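Local structure of putative HMP/thiamine permease protein YkoE (Bacillus subtilis, 5EDL) at residues 3-8 with 176-181; 8-13 with 56-61; 15-20 with 48-53; 168-173 with 182-187. The protein is the membrane-embedded S component of an energy-coupling-factor transporter, binds thiamine, and probably carries it or related hydroxymethylpyrimidine compounds across the membrane. All coordinates share one frame; numbering follows the deposited sequence.

Contact 1: residues 3-8 with 176-181; sequences KVKEIV and NGMALG
The backbones come closest where Glu6 faces Met178, their CA atoms 7.2 Å apart, with the first turn of helix 4-35 set beside the N-terminal end of helix 179-192. Bent at chi2 and chi3, the Met178 chain turns its thioether to run antiparallel alongside Glu6, bringing SD to 3.8 Å from Glu6 CG; the modelled place of its CE methyl is doubtful. Lys5 passes the same methionine with its aliphatic part and then runs on extended to Gly177, where its CE comes 3.8 Å from Gly177 O. Two helix starts thus meet here, for Lys3 and Met178 are both N-cap residues. The Glu6 carboxylate links both helix starts. Its OE1 accepts from Lys3 N at 2.8 Å, on the anti side and 32° out of the carboxylate plane, which makes one half of a capping box, and also forms a salt bridge with Lys60. Its OE2 accepts a hydrogen bond from a water, 2.8 Å away, that in turn accepts from Ala179 N in the first turn of helix 179-192. A glutamine here would probably leave the Lys60 ammonium without its countercharge and disturb the water bridge to Ala179. Beyond Glu6, Met178 also packs on Ile58.

Contact 2: residues 8-13 with 56-61; sequences VIMSVI and YMIRKP
This contact belongs to the transmembrane helix bundle of the S component, where the early turns of helix 4-35 pack against the C-terminal end of helix 49-58. No hydrogen bond joins the two segments; four apolar side chains, three of them buried, make the interface. Ile58 is directed at helix 4-35 and lays its CD1 methyl 3.8 Å from Met10 CB, close to the backbone there. The same methyl lies 4.2 Å from Ile9 CG2, so it rests between two successive residues of the helix. Ile9 sends its other branch elsewhere: CG1 stands opposite the backbone N (chi1 178°) and the extended chain carries CD1 toward Met57, whose terminal methyl comes from helix 49-58 to meet it tip to tip. The modelled separation of these two methyls is too short to be taken literally. Met10 also packs on Val66 and Ser67 of helix 63-77, while Met57 leans on Leu175 and Leu180, so both sides of the contact continue into neighbouring parts of the fold. The helix ends at Ile58, and Arg59 leaves it with positive phi (64°) and folds its side chain back along the last turn. There Arg59 NE donates to Tyr56 O at 2.8 Å, the oxygen lying 20° out of the guanidinium plane.

Contact 3: residues 15-20 with 48-53; sequences IVFAVV and FIVSVI
Phe17 is the one bump that helix 15-20 pushes into helix 49-53, and Ile49, Val50 and Ile53 form the hollow that receives it. The two segments run nearly antiparallel, at 154°, with their axes 10.6 Å apart, and the benzyl group lies obliquely in the groove between them. Ile49 and Ile53 stand one turn apart on the same side of their helix, while Val50 sits beside them and meets the root of the ring. At that root Val50 CG2 lies 3.2 Å from Phe17 CB, a close approach, and the two side chains run antiparallel past each other. Farther out, Ile49 crosses the phenylalanine at about a right angle and sets its CG2 methyl 3.6 Å from Phe17 CD2. Ile53 points against the phenylalanine, its CD1 reaching 3.6 Å from Phe17 CZ at the far end of the ring. All three methyls approach the ring obliquely. For Ile53, CG1 lies on the far side of CB from the carbonyl carbon (chi1 -66°), and the extended chain beyond it delivers CD1 to the ring. The receiving residues are backed by other parts of the fold: Val50 packs on Glu68 and Ala71, and Ile53 on Val165 and Ser166, while Val50 N bonds to the hydroxyl of Tyr21, a residue of the thiamine pocket. Shortening Phe17 to an alanine would probably open a gap between the helices and leave the Ile49 and Ile53 methyls without the ring they pack on. Made by carbon alone, the contact depends on shape and van der Waals fit, with no polar bond across the two segments.

Contact 4: residues 168-173 with 182-187; sequences SLAYTG and KELKKK
Leu184 lays its forked end over the last turn of helix 140-170, with CD2 reaching the backbone and CD1 the tyrosine that follows. CD2 rests 3.4 Å from Ala170 O and 4.2 Å from Ala170 CB, and it also lies 3.9 Å from Tyr171 CD1. The second methyl, CD1, meets Tyr171 CE1 at the same distance, so the leucine spans two neighbouring atoms of the ring. It crosses Tyr171 at about a right angle and approaches the ring obliquely. Although Tyr171 starts out away from helix 182-187, its ring swings back to the leucine and goes on to touch Arg188. Leu184 CG stands opposite the backbone N (chi1 176°), which points the fork at the helix end, CD2 to Ala170 and CD1 to the tyrosine ring. The chain then turns: Leu169 O accepts from both Thr172 N and Thr172 OG1, the hydroxyl at 2.6 Å on a lone pair and in the carbonyl plane. Gly173 follows with positive phi (99°), where a CB would collide with the carbonyl oxygen of Thr172. The type I beta turn from Ala170 to Gly173 opens a helix-loop-helix connection in which the lysine-rich helix 179-192 packs against the end of helix 140-170.

How the contacts relate
Contacts 2 and 3 join the same two helices, 4-35 and 49-58, and both are buried and apolar; contact 3 lies nearer the centre of the chain, and Ile13 packing on Ile53 connects the two. Contacts 1 and 4 are only partly buried, their centres about 18 and 20 Å from the centre of the chain, and share helix 179-192. In contact 1 a carboxylate and a water join the packing, whereas contact 4 is apolar across its segments. Salt bridges reach inward from this outer end: Glu6 of contact 1 pairs with Lys60 of contact 2, and Glu183 of contact 4 with Arg59 of contact 2. Along the chain, contact 3 nests within contact 2 and contact 2 within contact 1.

Contact 1: residues 3-8 with 176-181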
loop_
_atom_site.group_PDB
_atom_site.type_symbol
_atom_site.label_atom_id
_atom_site.label_comp_id
_atom_site.label_asym_id
_atom_site.label_seq_id
_atom_site.Cartn_x
_atom_site.Cartn_y
_atom_site.Cartn_z
ATOM N N LYS A 3 10.183 -15.347 8.776
ATOM C CA LYS A 3 11.618 -15.477 8.979
ATOM C C LYS A 3 12.194 -14.117 9.340
ATOM O O LYS A 3 11.624 -13.089 8.989
ATOM C CB LYS A 3 12.307 -16.016 7.726
ATOM C CG LYS A 3 11.717 -17.309 7.190
ATOM C CD LYS A 3 12.440 -17.763 5.931
ATOM C CE LYS A 3 11.981 -19.151 5.496
ATOM N NZ LYS A 3 12.227 -19.377 4.047
ATOM N N VAL A 4 13.326 -14.132 10.034
ATOM C CA VAL A 4 14.009 -12.913 10.446
ATOM C C VAL A 4 14.233 -12.016 9.249
ATOM O O VAL A 4 13.873 -10.838 9.271
ATOM C CB VAL A 4 15.364 -13.221 11.119
ATOM C CG1 VAL A 4 16.167 -11.942 11.310
ATOM C CG2 VAL A 4 15.141 -13.940 12.435
ATOM N N LYS A 5 14.784 -12.595 8.185
ATOM C CA LYS A 5 15.067 -11.841 6.968
ATOM C C LYS A 5 13.814 -11.176 6.385
ATOM O O LYS A 5 13.900 -10.095 5.817
ATOM C CB LYS A 5 15.717 -12.742 5.918
ATOM C CG LYS A 5 14.867 -13.911 5.449
ATOM C CD LYS A 5 15.663 -14.815 4.505
ATOM C CE LYS A 5 14.822 -15.953 3.953
ATOM N NZ LYS A 5 15.639 -16.923 3.135
ATOM N N GLU A 6 12.656 -11.814 6.526
ATOM C CA GLU A 6 11.419 -11.231 5.997
ATOM C C GLU A 6 10.988 -10.033 6.844
ATOM O O GLU A 6 10.569 -9.004 6.313
ATOM C CB GLU A 6 10.309 -12.277 5.936
ATOM C CG GLU A 6 10.552 -13.365 4.879
ATOM C CD GLU A 6 9.667 -14.583 5.077
ATOM O OE1 GLU A 6 9.251 -14.836 6.225
ATOM O OE2 GLU A 6 9.377 -15.279 4.089
ATOM N N ILE A 7 11.088 -10.178 8.160
ATOM C CA ILE A 7 10.789 -9.081 9.064
ATOM C C ILE A 7 11.723 -7.916 8.712
ATOM O O ILE A 7 11.276 -6.777 8.551
ATOM C CB ILE A 7 10.926 -9.510 10.554
ATOM C CG1 ILE A 7 9.842 -10.537 10.906
ATOM C CG2 ILE A 7 10.803 -8.310 11.477
ATOM C CD1 ILE A 7 10.040 -11.221 12.258
ATOM N N VAL A 8 13.002 -8.218 8.528
ATOM C CA VAL A 8 13.988 -7.206 8.168
ATOM C C VAL A 8 13.731 -6.534 6.816
ATOM O O VAL A 8 13.803 -5.307 6.721
ATOM C CB VAL A 8 15.411 -7.791 8.148
ATOM C CG1 VAL A 8 16.404 -6.746 7.663
ATOM C CG2 VAL A 8 15.803 -8.296 9.531
ATOM N N ASN A 176 15.064 -13.114 -3.854
ATOM C CA ASN A 176 15.160 -14.557 -4.050
ATOM C C ASN A 176 14.855 -15.357 -2.794
ATOM O O ASN A 176 14.470 -16.516 -2.881
ATOM C CB ASN A 176 16.545 -14.937 -4.584
ATOM C CG ASN A 176 16.598 -14.907 -6.095
ATOM O OD1 ASN A 176 15.637 -14.488 -6.747
ATOM N ND2 ASN A 176 17.713 -15.352 -6.664
ATOM N N GLY A 177 15.023 -14.739 -1.630
ATOM C CA GLY A 177 14.653 -15.380 -0.383
ATOM C C GLY A 177 13.163 -15.340 -0.071
ATOM O O GLY A 177 12.704 -16.027 0.844
ATOM N N MET A 178 12.408 -14.540 -0.825
ATOM C CA MET A 178 10.989 -14.301 -0.542
ATOM C C MET A 178 10.050 -15.131 -1.420
ATOM O O MET A 178 10.449 -15.638 -2.464
ATOM C CB MET A 178 10.648 -12.821 -0.739
ATOM C CG MET A 178 11.628 -11.829 -0.116
ATOM S SD MET A 178 11.372 -11.555 1.644
ATOM C CE MET A 178 12.329 -12.896 2.332
ATOM N N ALA A 179 8.790 -15.234 -1.003
ATOM C CA ALA A 179 7.770 -15.913 -1.791
ATOM C C ALA A 179 7.709 -15.405 -3.243
ATOM O O ALA A 179 7.613 -16.204 -4.165
ATOM C CB ALA A 179 6.408 -15.772 -1.123
ATOM N N LEU A 180 7.762 -14.088 -3.450
ATOM C CA LEU A 180 7.682 -13.552 -4.817
ATOM C C LEU A 180 8.897 -13.978 -5.649
ATOM O O LEU A 180 8.771 -14.283 -6.837
ATOM C CB LEU A 180 7.562 -12.027 -4.817
ATOM C CG LEU A 180 7.560 -11.361 -6.198
ATOM C CD1 LEU A 180 6.372 -11.825 -7.047
ATOM C CD2 LEU A 180 7.541 -9.834 -6.059
ATOM N N GLY A 181 10.070 -13.978 -5.024
ATOM C CA GLY A 181 11.273 -14.472 -5.671
ATOM C C GLY A 181 11.186 -15.950 -6.020
ATOM O O GLY A 181 11.616 -16.367 -7.087
HETATM O O HOH W 1 7.934 -15.014 1.681
#

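Contact 2: residues 8-13 with 56-61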
loop_
_atom_site.group_PDB
_atom_site.type_symbol
_atom_site.label_atom_id
_atom_site.label_comp_id
_atom_site.label_asym_id
_atom_site.label_seq_id
_atom_site.Cartn_x
_atom_site.Cartn_y
_atom_site.Cartn_z
ATOM N N VAL A 8 13.002 -8.218 8.528
ATOM C CA VAL A 8 13.988 -7.206 8.168
ATOM C C VAL A 8 13.731 -6.534 6.816
ATOM O O VAL A 8 13.803 -5.307 6.721
ATOM C CB VAL A 8 15.411 -7.791 8.148
ATOM C CG1 VAL A 8 16.404 -6.746 7.663
ATOM C CG2 VAL A 8 15.803 -8.296 9.531
ATOM N N ILE A 9 13.452 -7.316 5.772
ATOM C CA ILE A 9 13.210 -6.731 4.447
ATOM C C ILE A 9 11.933 -5.885 4.443
ATOM O O ILE A 9 11.846 -4.854 3.760
ATOM C CB ILE A 9 13.095 -7.800 3.342
ATOM C CG1 ILE A 9 12.800 -7.133 2.004
ATOM C CG2 ILE A 9 11.973 -8.771 3.635
ATOM C CD1 ILE A 9 12.439 -8.099 0.922
ATOM N N MET A 10 10.942 -6.330 5.204
ATOM C CA MET A 10 9.701 -5.589 5.309
ATOM C C MET A 10 9.968 -4.204 5.901
ATOM O O MET A 10 9.426 -3.207 5.440
ATOM C CB MET A 10 8.672 -6.342 6.151
ATOM C CG MET A 10 7.377 -5.557 6.279
ATOM S SD MET A 10 6.127 -6.267 7.343
ATOM C CE MET A 10 7.021 -6.511 8.879
ATOM N N SER A 11 10.834 -4.152 6.905
ATOM C CA SER A 11 11.194 -2.895 7.545
ATOM C C SER A 11 11.933 -1.947 6.604
ATOM O O SER A 11 11.649 -0.749 6.580
ATOM C CB SER A 11 12.052 -3.160 8.783
ATOM O OG SER A 11 11.321 -3.871 9.761
ATOM N N VAL A 12 12.891 -2.464 5.841
ATOM C CA VAL A 12 13.626 -1.593 4.934
ATOM C C VAL A 12 12.684 -0.972 3.906
ATOM O O VAL A 12 12.779 0.215 3.623
ATOM C CB VAL A 12 14.781 -2.328 4.216
ATOM C CG1 VAL A 12 15.672 -3.022 5.235
ATOM C CG2 VAL A 12 14.253 -3.309 3.196
ATOM N N ILE A 13 11.764 -1.768 3.368
ATOM C CA ILE A 13 10.779 -1.257 2.417
ATOM C C ILE A 13 9.888 -0.175 3.047
ATOM O O ILE A 13 9.594 0.836 2.413
ATOM C CB ILE A 13 9.890 -2.389 1.863
ATOM C CG1 ILE A 13 10.731 -3.369 1.041
ATOM C CG2 ILE A 13 8.759 -1.819 1.006
ATOM C CD1 ILE A 13 11.365 -2.748 -0.189
ATOM N N TYR A 56 2.440 -8.815 -1.224
ATOM C CA TYR A 56 2.715 -9.487 -2.490
ATOM C C TYR A 56 4.116 -10.132 -2.484
ATOM O O TYR A 56 4.304 -11.228 -3.014
ATOM C CB TYR A 56 2.549 -8.481 -3.637
ATOM C CG TYR A 56 2.806 -8.986 -5.044
ATOM C CD1 TYR A 56 1.969 -9.914 -5.649
ATOM C CD2 TYR A 56 3.865 -8.489 -5.777
ATOM C CE1 TYR A 56 2.209 -10.359 -6.949
ATOM C CE2 TYR A 56 4.111 -8.912 -7.066
ATOM C CZ TYR A 56 3.292 -9.849 -7.647
ATOM O OH TYR A 56 3.563 -10.232 -8.926
ATOM N N MET A 57 5.080 -9.479 -1.842
ATOM C CA MET A 57 6.439 -10.018 -1.768
ATOM C C MET A 57 6.549 -11.184 -0.798
ATOM O O MET A 57 7.149 -12.198 -1.120
ATOM C CB MET A 57 7.448 -8.948 -1.342
ATOM C CG MET A 57 7.801 -7.911 -2.398
ATOM S SD MET A 57 9.113 -6.824 -1.759
ATOM C CE MET A 57 9.763 -7.883 -0.453
ATOM N N ILE A 58 5.976 -11.022 0.393
ATOM C CA ILE A 58 6.251 -11.930 1.498
ATOM C C ILE A 58 5.170 -12.996 1.643
ATOM O O ILE A 58 5.467 -14.152 1.935
ATOM C CB ILE A 58 6.404 -11.147 2.819
ATOM C CG1 ILE A 58 7.632 -10.237 2.731
ATOM C CG2 ILE A 58 6.481 -12.103 4.003
ATOM C CD1 ILE A 58 7.768 -9.260 3.883
ATOM N N ARG A 59 3.921 -12.586 1.430
ATOM C CA ARG A 59 2.784 -13.493 1.326
ATOM C C ARG A 59 2.518 -14.250 2.627
ATOM O O ARG A 59 2.205 -15.431 2.613
ATOM C CB ARG A 59 2.997 -14.467 0.152
ATOM C CG ARG A 59 3.177 -13.723 -1.176
ATOM C CD ARG A 59 3.121 -14.603 -2.427
ATOM N NE ARG A 59 3.165 -13.747 -3.610
ATOM C CZ ARG A 59 3.106 -14.164 -4.864
ATOM N NH1 ARG A 59 3.019 -15.455 -5.143
ATOM N NH2 ARG A 59 3.149 -13.276 -5.848
ATOM N N LYS A 60 2.631 -13.546 3.751
ATOM C CA LYS A 60 2.330 -14.120 5.048
ATOM C C LYS A 60 1.442 -13.140 5.833
ATOM O O LYS A 60 1.438 -11.951 5.553
ATOM C CB LYS A 60 3.618 -14.444 5.804
ATOM C CG LYS A 60 4.489 -15.468 5.074
ATOM C CD LYS A 60 5.711 -15.880 5.851
ATOM C CE LYS A 60 6.473 -16.988 5.100
ATOM N NZ LYS A 60 7.774 -17.306 5.730
ATOM N N PRO A 61 0.665 -13.659 6.786
ATOM C CA PRO A 61 -0.326 -12.835 7.479
ATOM C C PRO A 61 0.331 -11.691 8.239
ATOM O O PRO A 61 1.382 -11.866 8.843
ATOM C CB PRO A 61 -1.003 -13.821 8.439
ATOM C CG PRO A 61 -0.735 -15.194 7.836
ATOM C CD PRO A 61 0.621 -15.074 7.208
#

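Contact 3: residues 15-20 with 48-53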
loop_
_atom_site.group_PDB
_atom_site.type_symbol
_atom_site.label_atom_id
_atom_site.label_comp_id
_atom_site.label_asym_id
_atom_site.label_seq_id
_atom_site.Cartn_x
_atom_site.Cartn_y
_atom_site.Cartn_z
ATOM N N ILE A 15 10.603 1.801 5.538
ATOM C CA ILE A 15 11.436 2.963 5.782
ATOM C C ILE A 15 11.654 3.768 4.511
ATOM O O ILE A 15 11.501 4.989 4.512
ATOM C CB ILE A 15 12.793 2.549 6.371
ATOM C CG1 ILE A 15 12.598 1.978 7.776
ATOM C CG2 ILE A 15 13.740 3.739 6.411
ATOM C CD1 ILE A 15 13.817 1.288 8.331
ATOM N N VAL A 16 12.019 3.080 3.433
ATOM C CA VAL A 16 12.238 3.731 2.146
ATOM C C VAL A 16 10.976 4.444 1.679
ATOM O O VAL A 16 11.017 5.604 1.254
ATOM C CB VAL A 16 12.676 2.719 1.065
ATOM C CG1 VAL A 16 12.623 3.362 -0.308
ATOM C CG2 VAL A 16 14.066 2.178 1.375
ATOM N N PHE A 17 9.847 3.757 1.763
ATOM C CA PHE A 17 8.608 4.351 1.286
ATOM C C PHE A 17 8.029 5.388 2.247
ATOM O O PHE A 17 7.191 6.191 1.846
ATOM C CB PHE A 17 7.572 3.263 0.979
ATOM C CG PHE A 17 7.665 2.767 -0.421
ATOM C CD1 PHE A 17 8.529 1.734 -0.746
ATOM C CD2 PHE A 17 6.942 3.380 -1.432
ATOM C CE1 PHE A 17 8.662 1.313 -2.047
ATOM C CE2 PHE A 17 7.062 2.948 -2.738
ATOM C CZ PHE A 17 7.920 1.918 -3.048
ATOM N N ALA A 18 8.485 5.386 3.498
ATOM C CA ALA A 18 8.138 6.460 4.424
ATOM C C ALA A 18 8.614 7.798 3.864
ATOM O O ALA A 18 7.930 8.812 4.006
ATOM C CB ALA A 18 8.732 6.219 5.790
ATOM N N VAL A 19 9.782 7.791 3.231
ATOM C CA VAL A 19 10.310 8.981 2.587
ATOM C C VAL A 19 9.407 9.428 1.434
ATOM O O VAL A 19 9.094 10.609 1.308
ATOM C CB VAL A 19 11.742 8.754 2.068
ATOM C CG1 VAL A 19 12.220 9.966 1.277
ATOM C CG2 VAL A 19 12.693 8.466 3.230
ATOM N N VAL A 20 8.963 8.475 0.620
ATOM C CA VAL A 20 8.031 8.780 -0.465
ATOM C C VAL A 20 6.707 9.330 0.064
ATOM O O VAL A 20 6.192 10.334 -0.442
ATOM C CB VAL A 20 7.727 7.535 -1.327
ATOM C CG1 VAL A 20 6.734 7.893 -2.452
ATOM C CG2 VAL A 20 9.000 6.936 -1.878
ATOM N N PHE A 48 -0.881 3.883 0.316
ATOM C CA PHE A 48 -1.159 2.473 0.654
ATOM C C PHE A 48 -0.164 1.478 0.035
ATOM O O PHE A 48 -0.236 0.274 0.308
ATOM C CB PHE A 48 -2.549 2.022 0.184
ATOM C CG PHE A 48 -3.650 3.015 0.401
ATOM C CD1 PHE A 48 -3.661 3.861 1.497
ATOM C CD2 PHE A 48 -4.696 3.081 -0.507
ATOM C CE1 PHE A 48 -4.702 4.768 1.678
ATOM C CE2 PHE A 48 -5.738 3.978 -0.341
ATOM C CZ PHE A 48 -5.744 4.830 0.759
ATOM N N ILE A 49 0.724 1.959 -0.823
ATOM C CA ILE A 49 1.494 1.050 -1.673
ATOM C C ILE A 49 2.357 0.067 -0.865
ATOM O O ILE A 49 2.527 -1.072 -1.268
ATOM C CB ILE A 49 2.395 1.831 -2.675
ATOM C CG1 ILE A 49 2.923 0.871 -3.751
ATOM C CG2 ILE A 49 3.532 2.539 -1.949
ATOM C CD1 ILE A 49 3.534 1.569 -4.945
ATOM N N VAL A 50 2.851 0.500 0.295
ATOM C CA VAL A 50 3.674 -0.352 1.147
ATOM C C VAL A 50 2.931 -1.637 1.525
ATOM O O VAL A 50 3.518 -2.710 1.531
ATOM C CB VAL A 50 4.121 0.402 2.426
ATOM C CG1 VAL A 50 4.609 -0.556 3.491
ATOM C CG2 VAL A 50 5.196 1.408 2.083
ATOM N N SER A 51 1.637 -1.528 1.804
ATOM C CA SER A 51 0.857 -2.692 2.199
ATOM C C SER A 51 0.835 -3.734 1.095
ATOM O O SER A 51 0.985 -4.915 1.352
ATOM C CB SER A 51 -0.573 -2.299 2.565
ATOM O OG SER A 51 -0.609 -1.669 3.829
ATOM N N VAL A 52 0.649 -3.277 -0.133
ATOM C CA VAL A 52 0.543 -4.184 -1.257
ATOM C C VAL A 52 1.907 -4.833 -1.535
ATOM O O VAL A 52 1.982 -6.029 -1.756
ATOM C CB VAL A 52 0.009 -3.455 -2.511
ATOM C CG1 VAL A 52 0.220 -4.304 -3.771
ATOM C CG2 VAL A 52 -1.471 -3.123 -2.328
ATOM N N ILE A 53 2.966 -4.030 -1.490
ATOM C CA ILE A 53 4.327 -4.496 -1.749
ATOM C C ILE A 53 4.720 -5.588 -0.754
ATOM O O ILE A 53 5.097 -6.687 -1.151
ATOM C CB ILE A 53 5.344 -3.315 -1.689
ATOM C CG1 ILE A 53 5.077 -2.335 -2.851
ATOM C CG2 ILE A 53 6.803 -3.840 -1.670
ATOM C CD1 ILE A 53 5.915 -1.054 -2.831
#

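Contact 4: residues 168-173 with 182-187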
loop_
_atom_site.group_PDB
_atom_site.type_symbol
_atom_site.label_atom_id
_atom_site.label_comp_id
_atom_site.label_asym_id
_atom_site.label_seq_id
_atom_site.Cartn_x
_atom_site.Cartn_y
_atom_site.Cartn_z
ATOM N N SER A 168 9.474 -5.560 -10.438
ATOM C CA SER A 168 10.743 -4.951 -10.833
ATOM C C SER A 168 11.862 -5.327 -9.870
ATOM O O SER A 168 12.953 -5.669 -10.289
ATOM C CB SER A 168 10.620 -3.424 -10.911
ATOM O OG SER A 168 9.735 -3.038 -11.944
ATOM N N LEU A 169 11.578 -5.265 -8.574
ATOM C CA LEU A 169 12.547 -5.692 -7.568
ATOM C C LEU A 169 12.876 -7.181 -7.714
ATOM O O LEU A 169 14.043 -7.569 -7.683
ATOM C CB LEU A 169 12.026 -5.404 -6.159
ATOM C CG LEU A 169 12.090 -3.935 -5.715
ATOM C CD1 LEU A 169 11.215 -3.686 -4.485
ATOM C CD2 LEU A 169 13.540 -3.520 -5.443
ATOM N N ALA A 170 11.841 -8.007 -7.874
ATOM C CA ALA A 170 12.034 -9.449 -8.050
ATOM C C ALA A 170 13.001 -9.764 -9.185
ATOM O O ALA A 170 13.818 -10.667 -9.067
ATOM C CB ALA A 170 10.711 -10.139 -8.292
ATOM N N TYR A 171 12.908 -9.001 -10.268
ATOM C CA TYR A 171 13.787 -9.171 -11.418
ATOM C C TYR A 171 15.256 -8.808 -11.125
ATOM O O TYR A 171 16.138 -9.179 -11.888
ATOM C CB TYR A 171 13.280 -8.335 -12.606
ATOM C CG TYR A 171 11.952 -8.786 -13.203
ATOM C CD1 TYR A 171 11.700 -10.123 -13.471
ATOM C CD2 TYR A 171 10.955 -7.863 -13.504
ATOM C CE1 TYR A 171 10.497 -10.530 -14.020
ATOM C CE2 TYR A 171 9.742 -8.263 -14.043
ATOM C CZ TYR A 171 9.518 -9.596 -14.301
ATOM O OH TYR A 171 8.312 -10.000 -14.836
ATOM N N THR A 172 15.532 -8.087 -10.039
ATOM C CA THR A 172 16.927 -7.753 -9.711
ATOM C C THR A 172 17.626 -8.923 -9.019
ATOM O O THR A 172 18.855 -8.977 -8.962
ATOM C CB THR A 172 17.046 -6.491 -8.803
ATOM O OG1 THR A 172 16.458 -6.736 -7.516
ATOM C CG2 THR A 172 16.365 -5.284 -9.448
ATOM N N GLY A 173 16.837 -9.857 -8.498
ATOM C CA GLY A 173 17.368 -10.989 -7.762
ATOM C C GLY A 173 17.305 -10.813 -6.248
ATOM O O GLY A 173 17.534 -11.755 -5.493
ATOM N N LYS A 182 10.630 -16.746 -5.115
ATOM C CA LYS A 182 10.400 -18.163 -5.376
ATOM C C LYS A 182 9.452 -18.355 -6.557
ATOM O O LYS A 182 9.646 -19.258 -7.378
ATOM C CB LYS A 182 9.838 -18.858 -4.136
ATOM C CG LYS A 182 10.814 -18.940 -2.968
ATOM C CD LYS A 182 10.273 -19.852 -1.870
ATOM C CE LYS A 182 11.253 -19.996 -0.711
ATOM N NZ LYS A 182 11.295 -18.775 0.149
ATOM N N GLU A 183 8.427 -17.503 -6.636
ATOM C CA GLU A 183 7.480 -17.557 -7.742
ATOM C C GLU A 183 8.184 -17.294 -9.071
ATOM O O GLU A 183 7.974 -18.013 -10.039
ATOM C CB GLU A 183 6.337 -16.554 -7.552
ATOM C CG GLU A 183 5.396 -16.490 -8.758
ATOM C CD GLU A 183 4.327 -15.402 -8.648
ATOM O OE1 GLU A 183 4.171 -14.812 -7.561
ATOM O OE2 GLU A 183 3.634 -15.137 -9.656
ATOM N N LEU A 184 9.014 -16.258 -9.109
ATOM C CA LEU A 184 9.777 -15.942 -10.312
ATOM C C LEU A 184 10.685 -17.112 -10.699
ATOM O O LEU A 184 10.816 -17.436 -11.871
ATOM C CB LEU A 184 10.610 -14.678 -10.116
ATOM C CG LEU A 184 11.530 -14.272 -11.267
ATOM C CD1 LEU A 184 10.738 -14.117 -12.556
ATOM C CD2 LEU A 184 12.270 -12.982 -10.931
ATOM N N LYS A 185 11.290 -17.746 -9.703
ATOM C CA LYS A 185 12.147 -18.914 -9.945
ATOM C C LYS A 185 11.377 -20.055 -10.612
ATOM O O LYS A 185 11.817 -20.611 -11.619
ATOM C CB LYS A 185 12.770 -19.398 -8.638
ATOM C CG LYS A 185 14.068 -18.699 -8.279
ATOM C CD LYS A 185 14.697 -19.324 -7.038
ATOM C CE LYS A 185 14.732 -20.840 -7.145
ATOM N NZ LYS A 185 15.114 -21.480 -5.854
ATOM N N LYS A 186 10.229 -20.394 -10.043
ATOM C CA LYS A 186 9.336 -21.391 -10.615
ATOM C C LYS A 186 8.974 -21.051 -12.061
ATOM O O LYS A 186 9.096 -21.894 -12.946
ATOM C CB LYS A 186 8.071 -21.517 -9.760
ATOM C CG LYS A 186 6.998 -22.442 -10.317
ATOM C CD LYS A 186 5.702 -22.286 -9.521
ATOM C CE LYS A 186 4.573 -23.147 -10.072
ATOM N NZ LYS A 186 3.276 -22.858 -9.387
ATOM N N LYS A 187 8.538 -19.818 -12.305
ATOM C CA LYS A 187 8.155 -19.418 -13.658
ATOM C C LYS A 187 9.320 -19.509 -14.647
ATOM O O LYS A 187 9.138 -19.929 -15.786
ATOM C CB LYS A 187 7.572 -18.006 -13.659
ATOM C CG LYS A 187 6.116 -17.965 -13.213
ATOM C CD LYS A 187 5.623 -16.538 -13.076
ATOM C CE LYS A 187 4.211 -16.491 -12.533
ATOM N NZ LYS A 187 3.226 -16.931 -13.554
#